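Local coordinates for protein homospermidine synthase (Legionella pneumophila subsp. pneumophila str. Philadelphia 1, PDB 2PH5) that binds NAD and probably catalyses the formation of the polyamine homospermidine, at residues S164-E169 / P418-H423; E234-E240 / L290-T296; S278-L283 / E358-L362. All coordinates share one frame; numbering follows the deposited sequence.

Contact 1. Residues S164-E169 / P418-H423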
loop_
_atom_site.group_PDB
_atom_site.type_symbol
_atom_site.label_atom_id
_atom_site.label_comp_id
_atom_site.label_asym_id
_atom_site.label_seq_id
_atom_site.Cartn_x
_atom_site.Cartn_y
_atom_site.Cartn_z
ATOM N N SER A 164 -24.988 -12.874 -3.521
ATOM C CA SER A 164 -26.315 -12.746 -4.095
ATOM C C SER A 164 -27.343 -13.036 -2.994
ATOM O O SER A 164 -28.325 -12.313 -2.833
ATOM C CB SER A 164 -26.453 -13.732 -5.255
ATOM O OG SER A 164 -27.801 -13.928 -5.624
ATOM N N HIS A 165 -27.111 -14.077 -2.208
ATOM C CA HIS A 165 -28.048 -14.390 -1.142
ATOM C C HIS A 165 -28.068 -13.325 -0.058
ATOM O O HIS A 165 -29.083 -13.154 0.618
ATOM C CB HIS A 165 -27.730 -15.751 -0.535
ATOM C CG HIS A 165 -27.751 -16.858 -1.535
ATOM N ND1 HIS A 165 -26.698 -17.731 -1.700
ATOM C CD2 HIS A 165 -28.677 -17.206 -2.457
ATOM C CE1 HIS A 165 -26.974 -18.567 -2.684
ATOM N NE2 HIS A 165 -28.168 -18.270 -3.160
ATOM N N PHE A 166 -26.960 -12.607 0.117
ATOM C CA PHE A 166 -26.922 -11.553 1.128
ATOM C C PHE A 166 -27.750 -10.358 0.661
ATOM O O PHE A 166 -28.403 -9.694 1.465
ATOM C CB PHE A 166 -25.482 -11.097 1.425
ATOM C CG PHE A 166 -24.675 -12.062 2.272
ATOM C CD1 PHE A 166 -25.296 -12.924 3.177
ATOM C CD2 PHE A 166 -23.277 -12.062 2.200
ATOM C CE1 PHE A 166 -24.540 -13.768 3.999
ATOM C CE2 PHE A 166 -22.505 -12.903 3.019
ATOM C CZ PHE A 166 -23.138 -13.755 3.920
ATOM N N ILE A 167 -27.732 -10.085 -0.638
ATOM C CA ILE A 167 -28.496 -8.959 -1.151
ATOM C C ILE A 167 -29.992 -9.172 -0.920
ATOM O O ILE A 167 -30.687 -8.268 -0.460
ATOM C CB ILE A 167 -28.196 -8.722 -2.648
ATOM C CG1 ILE A 167 -26.848 -8.000 -2.777
ATOM C CG2 ILE A 167 -29.319 -7.906 -3.296
ATOM C CD1 ILE A 167 -26.350 -7.827 -4.202
ATOM N N LYS A 168 -30.482 -10.372 -1.212
ATOM C CA LYS A 168 -31.898 -10.670 -1.014
ATOM C C LYS A 168 -32.260 -10.567 0.464
ATOM O O LYS A 168 -33.314 -10.046 0.817
ATOM C CB LYS A 168 -32.229 -12.080 -1.505
ATOM C CG LYS A 168 -32.177 -12.271 -3.003
ATOM C CD LYS A 168 -32.455 -13.719 -3.335
ATOM C CE LYS A 168 -32.585 -13.962 -4.831
ATOM N NZ LYS A 168 -33.041 -15.360 -5.077
ATOM N N GLU A 169 -31.391 -11.077 1.329
ATOM C CA GLU A 169 -31.659 -11.032 2.761
ATOM C C GLU A 169 -31.772 -9.585 3.221
ATOM O O GLU A 169 -32.707 -9.224 3.937
ATOM C CB GLU A 169 -30.551 -11.753 3.540
ATOM C CG GLU A 169 -30.801 -11.855 5.046
ATOM C CD GLU A 169 -31.845 -12.894 5.426
ATOM O OE1 GLU A 169 -32.860 -13.016 4.711
ATOM O OE2 GLU A 169 -31.659 -13.583 6.455
ATOM N N PRO A 418 -26.712 -18.598 -8.797
ATOM C CA PRO A 418 -27.108 -18.342 -7.412
ATOM C C PRO A 418 -28.344 -17.458 -7.233
ATOM O O PRO A 418 -29.071 -17.615 -6.254
ATOM C CB PRO A 418 -25.837 -17.759 -6.790
ATOM C CG PRO A 418 -25.101 -17.176 -7.959
ATOM C CD PRO A 418 -25.313 -18.198 -9.030
ATOM N N GLU A 419 -28.599 -16.551 -8.177
ATOM C CA GLU A 419 -29.772 -15.678 -8.086
ATOM C C GLU A 419 -31.086 -16.454 -8.143
ATOM O O GLU A 419 -32.109 -15.996 -7.628
ATOM C CB GLU A 419 -29.770 -14.627 -9.201
ATOM C CG GLU A 419 -28.740 -13.524 -9.011
ATOM C CD GLU A 419 -27.380 -13.893 -9.564
ATOM O OE1 GLU A 419 -27.012 -15.086 -9.503
ATOM O OE2 GLU A 419 -26.680 -12.982 -10.051
ATOM N N GLU A 420 -31.051 -17.621 -8.773
ATOM C CA GLU A 420 -32.228 -18.464 -8.900
ATOM C C GLU A 420 -32.409 -19.423 -7.719
ATOM O O GLU A 420 -33.311 -20.268 -7.732
ATOM C CB GLU A 420 -32.145 -19.272 -10.189
ATOM C CG GLU A 420 -32.166 -18.441 -11.452
ATOM C CD GLU A 420 -31.659 -19.220 -12.650
ATOM O OE1 GLU A 420 -30.423 -19.360 -12.783
ATOM O OE2 GLU A 420 -32.491 -19.707 -13.448
ATOM N N VAL A 421 -31.561 -19.298 -6.703
ATOM C CA VAL A 421 -31.642 -20.165 -5.529
ATOM C C VAL A 421 -32.197 -19.417 -4.317
ATOM O O VAL A 421 -31.897 -18.235 -4.112
ATOM C CB VAL A 421 -30.242 -20.737 -5.183
ATOM C CG1 VAL A 421 -30.337 -21.750 -4.049
ATOM C CG2 VAL A 421 -29.632 -21.364 -6.422
ATOM N N ASP A 422 -33.005 -20.113 -3.520
ATOM C CA ASP A 422 -33.621 -19.535 -2.322
ATOM C C ASP A 422 -32.547 -19.156 -1.302
ATOM O O ASP A 422 -31.881 -20.022 -0.731
ATOM C CB ASP A 422 -34.605 -20.549 -1.719
ATOM C CG ASP A 422 -35.273 -20.038 -0.464
ATOM O OD1 ASP A 422 -35.703 -18.860 -0.452
ATOM O OD2 ASP A 422 -35.381 -20.813 0.502
ATOM N N HIS A 423 -32.391 -17.857 -1.066
ATOM C CA HIS A 423 -31.364 -17.371 -0.151
ATOM C C HIS A 423 -31.413 -17.955 1.274
ATOM O O HIS A 423 -30.375 -18.308 1.839
ATOM C CB HIS A 423 -31.402 -15.838 -0.100
ATOM C CG HIS A 423 -32.669 -15.294 0.473
ATOM N ND1 HIS A 423 -33.892 -15.462 -0.141
ATOM C CD2 HIS A 423 -32.916 -14.657 1.642
ATOM C CE1 HIS A 423 -34.838 -14.958 0.631
ATOM N NE2 HIS A 423 -34.272 -14.465 1.719
#
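The imidazole of His423 carries Lys168 CB over one face, a CH-pi contact with CB 4.0 Å from the ring centroid and displaced toward the rim. At the edge of the same ring, near its plane, lies Glu169 OE1, 3.5 Å from His423 CD2, its carboxylate turned 72° from the ring. The second imidazole, that of His165, meets Val421 O at its edge, and its CD2 comes within 3.5 Å of His423 CA. Its NE2 makes a weak, bent hydrogen bond to Pro418 O.

Lysine suits position 168 because its length serves two purposes. With Lys168 CG anti to the carbonyl carbon (chi1 -70°) and the chain extended beyond it, the methylenes run past the His423 ring while NZ reaches the turn beyond. There Lys168 NZ bonds to Glu419 O at 2.8 Å, from above the carbonyl plane, and more weakly to Val421 O at 3.2 Å, so one buried ammonium joins two carbonyls of the loop. Small Ser164 lets that loop approach, its OG 3.5 Å from Glu419 CG; the Glu419 carboxylate bonds to Ser298.

Helix 158-176 thus packs against the 3-10 turn that follows strand 415-416, the last strand of the parallel Rossmann-type sheet. Asp422 sits at the N-cap of helix 423-430, its OD2 weakly bonded to Tyr425 N; Ile426 and Ile427 of that helix meet His165, while helix 295-302 lies beside Ser164, Lys168 and Glu419.

Contact 2. Residues E234-E240 / L290-T296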
loop_
_atom_site.group_PDB
_atom_site.type_symbol
_atom_site.label_atom_id
_atom_site.label_comp_id
_atom_site.label_asym_id
_atom_site.label_seq_id
_atom_site.Cartn_x
_atom_site.Cartn_y
_atom_site.Cartn_z
ATOM N N GLU A 234 -7.684 -10.298 -11.770
ATOM C CA GLU A 234 -8.797 -9.371 -11.593
ATOM C C GLU A 234 -8.328 -7.917 -11.555
ATOM O O GLU A 234 -8.928 -7.044 -12.187
ATOM C CB GLU A 234 -9.565 -9.703 -10.315
ATOM C CG GLU A 234 -10.539 -10.851 -10.489
ATOM C CD GLU A 234 -10.919 -11.517 -9.175
ATOM O OE1 GLU A 234 -10.965 -10.819 -8.130
ATOM O OE2 GLU A 234 -11.183 -12.751 -9.204
ATOM N N GLY A 235 -7.245 -7.663 -10.829
ATOM C CA GLY A 235 -6.729 -6.310 -10.739
ATOM C C GLY A 235 -6.131 -5.797 -12.041
ATOM O O GLY A 235 -5.990 -4.588 -12.238
ATOM N N LEU A 236 -5.772 -6.706 -12.939
ATOM C CA LEU A 236 -5.185 -6.301 -14.210
ATOM C C LEU A 236 -6.241 -5.848 -15.216
ATOM O O LEU A 236 -5.972 -4.997 -16.059
ATOM C CB LEU A 236 -4.356 -7.449 -14.800
ATOM C CG LEU A 236 -2.827 -7.290 -14.844
ATOM C CD1 LEU A 236 -2.284 -6.937 -13.480
ATOM C CD2 LEU A 236 -2.199 -8.586 -15.353
ATOM N N GLN A 237 -7.443 -6.408 -15.124
ATOM C CA GLN A 237 -8.521 -6.052 -16.043
ATOM C C GLN A 237 -9.111 -4.683 -15.747
ATOM O O GLN A 237 -9.027 -4.180 -14.631
ATOM C CB GLN A 237 -9.637 -7.094 -15.987
ATOM C CG GLN A 237 -9.192 -8.498 -16.352
ATOM C CD GLN A 237 -10.278 -9.522 -16.096
ATOM O OE1 GLN A 237 -10.873 -9.557 -15.010
ATOM N NE2 GLN A 237 -10.546 -10.368 -17.094
ATOM N N PRO A 238 -9.728 -4.060 -16.757
ATOM C CA PRO A 238 -10.329 -2.737 -16.563
ATOM C C PRO A 238 -11.548 -2.737 -15.637
ATOM O O PRO A 238 -12.339 -3.678 -15.640
ATOM C CB PRO A 238 -10.675 -2.311 -17.986
ATOM C CG PRO A 238 -10.969 -3.618 -18.672
ATOM C CD PRO A 238 -9.861 -4.510 -18.157
ATOM N N ALA A 239 -11.693 -1.673 -14.849
ATOM C CA ALA A 239 -12.813 -1.541 -13.916
ATOM C C ALA A 239 -14.169 -1.791 -14.590
ATOM O O ALA A 239 -14.485 -1.173 -15.612
ATOM C CB ALA A 239 -12.796 -0.151 -13.277
ATOM N N GLU A 240 -14.955 -2.704 -14.012
ATOM C CA GLU A 240 -16.286 -3.056 -14.524
ATOM C C GLU A 240 -17.355 -2.577 -13.546
ATOM O O GLU A 240 -17.292 -2.877 -12.353
ATOM C CB GLU A 240 -16.412 -4.568 -14.719
ATOM C CG GLU A 240 -17.683 -4.988 -15.450
ATOM C CD GLU A 240 -17.798 -6.493 -15.604
ATOM O OE1 GLU A 240 -16.961 -7.091 -16.315
ATOM O OE2 GLU A 240 -18.720 -7.083 -15.011
ATOM N N LEU A 290 -11.556 -1.182 -6.695
ATOM C CA LEU A 290 -12.733 -1.501 -7.497
ATOM C C LEU A 290 -12.430 -2.697 -8.406
ATOM O O LEU A 290 -12.571 -2.627 -9.627
ATOM C CB LEU A 290 -13.150 -0.269 -8.311
ATOM C CG LEU A 290 -14.377 -0.251 -9.247
ATOM C CD1 LEU A 290 -15.474 -1.176 -8.792
ATOM C CD2 LEU A 290 -14.876 1.184 -9.327
ATOM N N ILE A 291 -11.996 -3.786 -7.773
ATOM C CA ILE A 291 -11.669 -5.038 -8.441
ATOM C C ILE A 291 -12.888 -5.559 -9.179
ATOM O O ILE A 291 -13.978 -5.618 -8.629
ATOM C CB ILE A 291 -11.208 -6.120 -7.422
ATOM C CG1 ILE A 291 -9.686 -6.234 -7.418
ATOM C CG2 ILE A 291 -11.766 -7.480 -7.793
ATOM C CD1 ILE A 291 -8.985 -4.990 -7.035
ATOM N N THR A 292 -12.693 -5.957 -10.425
ATOM C CA THR A 292 -13.780 -6.463 -11.252
ATOM C C THR A 292 -14.267 -7.857 -10.824
ATOM O O THR A 292 -13.568 -8.573 -10.104
ATOM C CB THR A 292 -13.303 -6.549 -12.702
ATOM O OG1 THR A 292 -12.312 -7.579 -12.809
ATOM C CG2 THR A 292 -12.676 -5.230 -13.130
ATOM N N HIS A 293 -15.470 -8.234 -11.258
ATOM C CA HIS A 293 -16.005 -9.574 -10.968
ATOM C C HIS A 293 -17.077 -10.041 -11.952
ATOM O O HIS A 293 -17.524 -9.285 -12.820
ATOM C CB HIS A 293 -16.535 -9.669 -9.534
ATOM C CG HIS A 293 -15.697 -10.532 -8.636
ATOM N ND1 HIS A 293 -15.597 -11.900 -8.793
ATOM C CD2 HIS A 293 -14.922 -10.221 -7.572
ATOM C CE1 HIS A 293 -14.800 -12.391 -7.863
ATOM N NE2 HIS A 293 -14.375 -11.392 -7.107
ATOM N N ALA A 294 -17.486 -11.296 -11.812
ATOM C CA ALA A 294 -18.482 -11.874 -12.711
ATOM C C ALA A 294 -19.908 -11.490 -12.353
ATOM O O ALA A 294 -20.654 -10.988 -13.197
ATOM C CB ALA A 294 -18.343 -13.396 -12.726
ATOM N N GLU A 295 -20.273 -11.728 -11.098
ATOM C CA GLU A 295 -21.616 -11.446 -10.608
ATOM C C GLU A 295 -22.017 -9.969 -10.603
ATOM O O GLU A 295 -22.965 -9.584 -9.914
ATOM C CB GLU A 295 -21.789 -12.029 -9.196
ATOM C CG GLU A 295 -22.925 -13.051 -9.073
ATOM C CD GLU A 295 -23.110 -13.579 -7.657
ATOM O OE1 GLU A 295 -24.057 -14.364 -7.437
ATOM O OE2 GLU A 295 -22.318 -13.216 -6.766
ATOM N N THR A 296 -21.300 -9.140 -11.356
ATOM C CA THR A 296 -21.641 -7.723 -11.414
ATOM C C THR A 296 -22.759 -7.532 -12.434
ATOM O O THR A 296 -23.772 -6.900 -12.147
ATOM C CB THR A 296 -20.435 -6.851 -11.833
ATOM O OG1 THR A 296 -19.372 -7.022 -10.892
ATOM C CG2 THR A 296 -20.829 -5.385 -11.879
HETATM O O HOH W 1 -16.466 -4.416 -9.508
HETATM O O HOH W 2 -17.281 -6.027 -12.236
#
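Polar contacts between Thr292 and the end of helix 228-236 are weak: Thr292 OG1 stands 3.5 Å from Glu234 O and 3.3 Å from Gln237 OE1, with one proton for two possible acceptors. Glu234 O has a firmer donor elsewhere, Ser271 OG. Beta-branched Thr292 (chi1 68°) offers its hydroxyl to the helix end and its methyl to strand 238-242.

Van der Waals contacts set methyls on polar atoms: Thr292 CG2 on Glu240 N, Ile291 CG2 on Glu234 OE1. The apolar pair is Ala239 CB and Leu290 CG, 4.3 Å apart, alanine being small enough to admit the leucine. Here, in the saccharopine dehydrogenase C-terminal family region, the chain turns at Gln237 from helix into an edge strand of a three-stranded antiparallel sheet.

Among charged groups, the Glu234 carboxylate lies over one face of the His293 ring, planes 52° apart; His293 also packs on Pro160, an NAD-binding residue. The extended Glu240 carries OE2 to 3.6 Å from Thr296 CB and close to His293 O, two acceptors without a hydrogen bond.

One water reaches Ile291 O and, more weakly, Glu240 O; a second nears Glu240 O, accepts from His293 N and bonds to Thr296 OG1. Their protons cannot satisfy every acceptor within reach.

Contact 3. Residues S278-L283 / E358-L362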
loop_
_atom_site.group_PDB
_atom_site.type_symbol
_atom_site.label_atom_id
_atom_site.label_comp_id
_atom_site.label_asym_id
_atom_site.label_seq_id
_atom_site.Cartn_x
_atom_site.Cartn_y
_atom_site.Cartn_z
ATOM N N SER A 278 -16.310 3.062 0.398
ATOM C CA SER A 278 -17.364 2.172 0.845
ATOM C C SER A 278 -17.389 2.083 2.374
ATOM O O SER A 278 -16.741 2.877 3.062
ATOM C CB SER A 278 -17.183 0.791 0.211
ATOM O OG SER A 278 -18.309 -0.031 0.417
ATOM N N TRP A 279 -18.123 1.115 2.913
ATOM C CA TRP A 279 -18.232 1.003 4.361
ATOM C C TRP A 279 -18.350 -0.429 4.851
ATOM O O TRP A 279 -18.966 -1.274 4.201
ATOM C CB TRP A 279 -19.452 1.788 4.833
ATOM C CG TRP A 279 -19.582 1.863 6.311
ATOM C CD1 TRP A 279 -19.042 2.806 7.126
ATOM C CD2 TRP A 279 -20.316 0.968 7.155
ATOM N NE1 TRP A 279 -19.395 2.566 8.431
ATOM C CE2 TRP A 279 -20.179 1.442 8.480
ATOM C CE3 TRP A 279 -21.077 -0.186 6.923
ATOM C CZ2 TRP A 279 -20.779 0.803 9.574
ATOM C CZ3 TRP A 279 -21.671 -0.820 8.008
ATOM C CH2 TRP A 279 -21.518 -0.320 9.319
ATOM N N THR A 280 -17.779 -0.675 6.027
ATOM C CA THR A 280 -17.796 -1.990 6.650
ATOM C C THR A 280 -18.103 -1.758 8.138
ATOM O O THR A 280 -17.660 -0.774 8.719
ATOM C CB THR A 280 -16.420 -2.684 6.457
ATOM O OG1 THR A 280 -16.602 -4.099 6.374
ATOM C CG2 THR A 280 -15.475 -2.359 7.615
ATOM N N PRO A 281 -18.874 -2.658 8.770
ATOM C CA PRO A 281 -19.211 -2.482 10.193
ATOM C C PRO A 281 -18.051 -2.444 11.196
ATOM O O PRO A 281 -17.964 -1.520 12.007
ATOM C CB PRO A 281 -20.210 -3.616 10.458
ATOM C CG PRO A 281 -19.849 -4.656 9.431
ATOM C CD PRO A 281 -19.542 -3.844 8.200
ATOM N N THR A 282 -17.154 -3.422 11.137
ATOM C CA THR A 282 -16.019 -3.472 12.057
ATOM C C THR A 282 -15.090 -2.253 12.000
ATOM O O THR A 282 -14.821 -1.635 13.032
ATOM C CB THR A 282 -15.187 -4.739 11.828
ATOM O OG1 THR A 282 -16.023 -5.889 11.992
ATOM C CG2 THR A 282 -14.045 -4.813 12.821
ATOM N N LEU A 283 -14.581 -1.910 10.818
ATOM C CA LEU A 283 -13.706 -0.739 10.713
ATOM C C LEU A 283 -14.405 0.537 10.254
ATOM O O LEU A 283 -14.015 1.638 10.651
ATOM C CB LEU A 283 -12.505 -1.014 9.802
ATOM C CG LEU A 283 -11.320 -1.687 10.503
ATOM C CD1 LEU A 283 -11.028 -0.958 11.816
ATOM C CD2 LEU A 283 -11.647 -3.145 10.778
ATOM N N GLU A 358 -14.294 -9.573 6.638
ATOM C CA GLU A 358 -15.656 -9.045 6.624
ATOM C C GLU A 358 -16.185 -8.969 5.218
ATOM O O GLU A 358 -15.949 -7.992 4.518
ATOM C CB GLU A 358 -15.741 -7.643 7.219
ATOM C CG GLU A 358 -15.914 -7.631 8.699
ATOM C CD GLU A 358 -16.711 -6.436 9.199
ATOM O OE1 GLU A 358 -16.439 -5.282 8.761
ATOM O OE2 GLU A 358 -17.604 -6.665 10.046
ATOM N N LEU A 359 -16.905 -10.002 4.809
ATOM C CA LEU A 359 -17.481 -10.050 3.477
ATOM C C LEU A 359 -18.970 -9.753 3.572
ATOM O O LEU A 359 -19.667 -10.339 4.395
ATOM C CB LEU A 359 -17.278 -11.433 2.860
ATOM C CG LEU A 359 -18.038 -11.673 1.552
ATOM C CD1 LEU A 359 -17.554 -10.682 0.508
ATOM C CD2 LEU A 359 -17.819 -13.121 1.069
ATOM N N GLY A 360 -19.452 -8.835 2.742
ATOM C CA GLY A 360 -20.862 -8.504 2.776
ATOM C C GLY A 360 -21.267 -7.548 1.675
ATOM O O GLY A 360 -20.455 -7.194 0.821
ATOM N N VAL A 361 -22.530 -7.135 1.701
ATOM C CA VAL A 361 -23.070 -6.218 0.709
ATOM C C VAL A 361 -23.631 -4.955 1.337
ATOM O O VAL A 361 -24.313 -4.994 2.358
ATOM C CB VAL A 361 -24.190 -6.867 -0.119
ATOM C CG1 VAL A 361 -23.597 -7.868 -1.090
ATOM C CG2 VAL A 361 -25.182 -7.548 0.806
ATOM N N LEU A 362 -23.343 -3.829 0.706
ATOM C CA LEU A 362 -23.798 -2.550 1.197
ATOM C C LEU A 362 -24.877 -2.011 0.277
ATOM O O LEU A 362 -24.637 -1.818 -0.917
ATOM C CB LEU A 362 -22.612 -1.589 1.241
ATOM C CG LEU A 362 -22.794 -0.197 1.840
ATOM C CD1 LEU A 362 -23.273 -0.334 3.282
ATOM C CD2 LEU A 362 -21.461 0.571 1.772
#
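Across this contact the backbones stay apart, with Thr280 CA and Glu358 CA 7.4 Å from each other and Trp279 CA and Leu362 CA 7.3 Å. Residues 358-362 belong to strand 352-364 of the mixed six-stranded sheet, between strands 202-213 and 370-378. Residues 278-283 lie in the loop joining strands 275-278 and 286-289; they start extended and turn, from Pro281, into helical backbone angles without regular helical bonds. Side chains must therefore join loop to sheet, and Glu358 and Leu362 do so from either end of the strand segment.

Glu358 is long enough to reach the turn. Its CG lies anti to the carbonyl carbon (chi1 -87°), and the chain bends at chi2 to bring the carboxylate among Thr280, Pro281 and Thr282. Glu358 OE1 accepts from Thr280 OG1 at 2.7 Å, met 40° out of the carboxylate plane, and from Thr282 N at 3.1 Å on its syn side; these donors come from opposite faces. Glu358 OE2 takes Thr282 OG1 at 2.6 Å, well above the plane, and a weak bond from Thr282 N. The Pro281 ring comes from the opposite direction, its CG 3.1 Å from Glu358 OE2. Leu362 supplies bulk instead: CD2 packs on Trp279 CB at 3.9 Å and lies near Ser278 OG, which bonds to His204.

Two threonine hydroxyls and a backbone amide, with Thr376 a further partner of OE2, thus hold the buried carboxylate's rotation. Such neutral donors would be expected to stabilise the ionised form. The carboxylate, in turn, ties Thr280 and Thr282 together across Pro281, where the chain enters helical angles.

Contacts 1 and 2 are buried, while contact 3 is only partly so, with the Thr282 end of its turn exposed. Contacts 1 and 2 meet through Glu295, which packs against Ser164 and Pro418; helix 295-302, whose start belongs to contact 2, lies against contact 1. Contacts 1 and 3 meet where Phe166 and Ile167 of helix 158-176 pack on Val361, whose strand sends Glu358 and Leu362 the other way. Contacts 2 and 3 do not touch, their nearest atoms being about 8 Å apart. The chemistry differs accordingly: a lysine on loop carbonyls in contact 1, a threonine hydroxyl with two weak, alternative acceptors, and waters, in contact 2, a carboxylate gripped by neutral donors in contact 3.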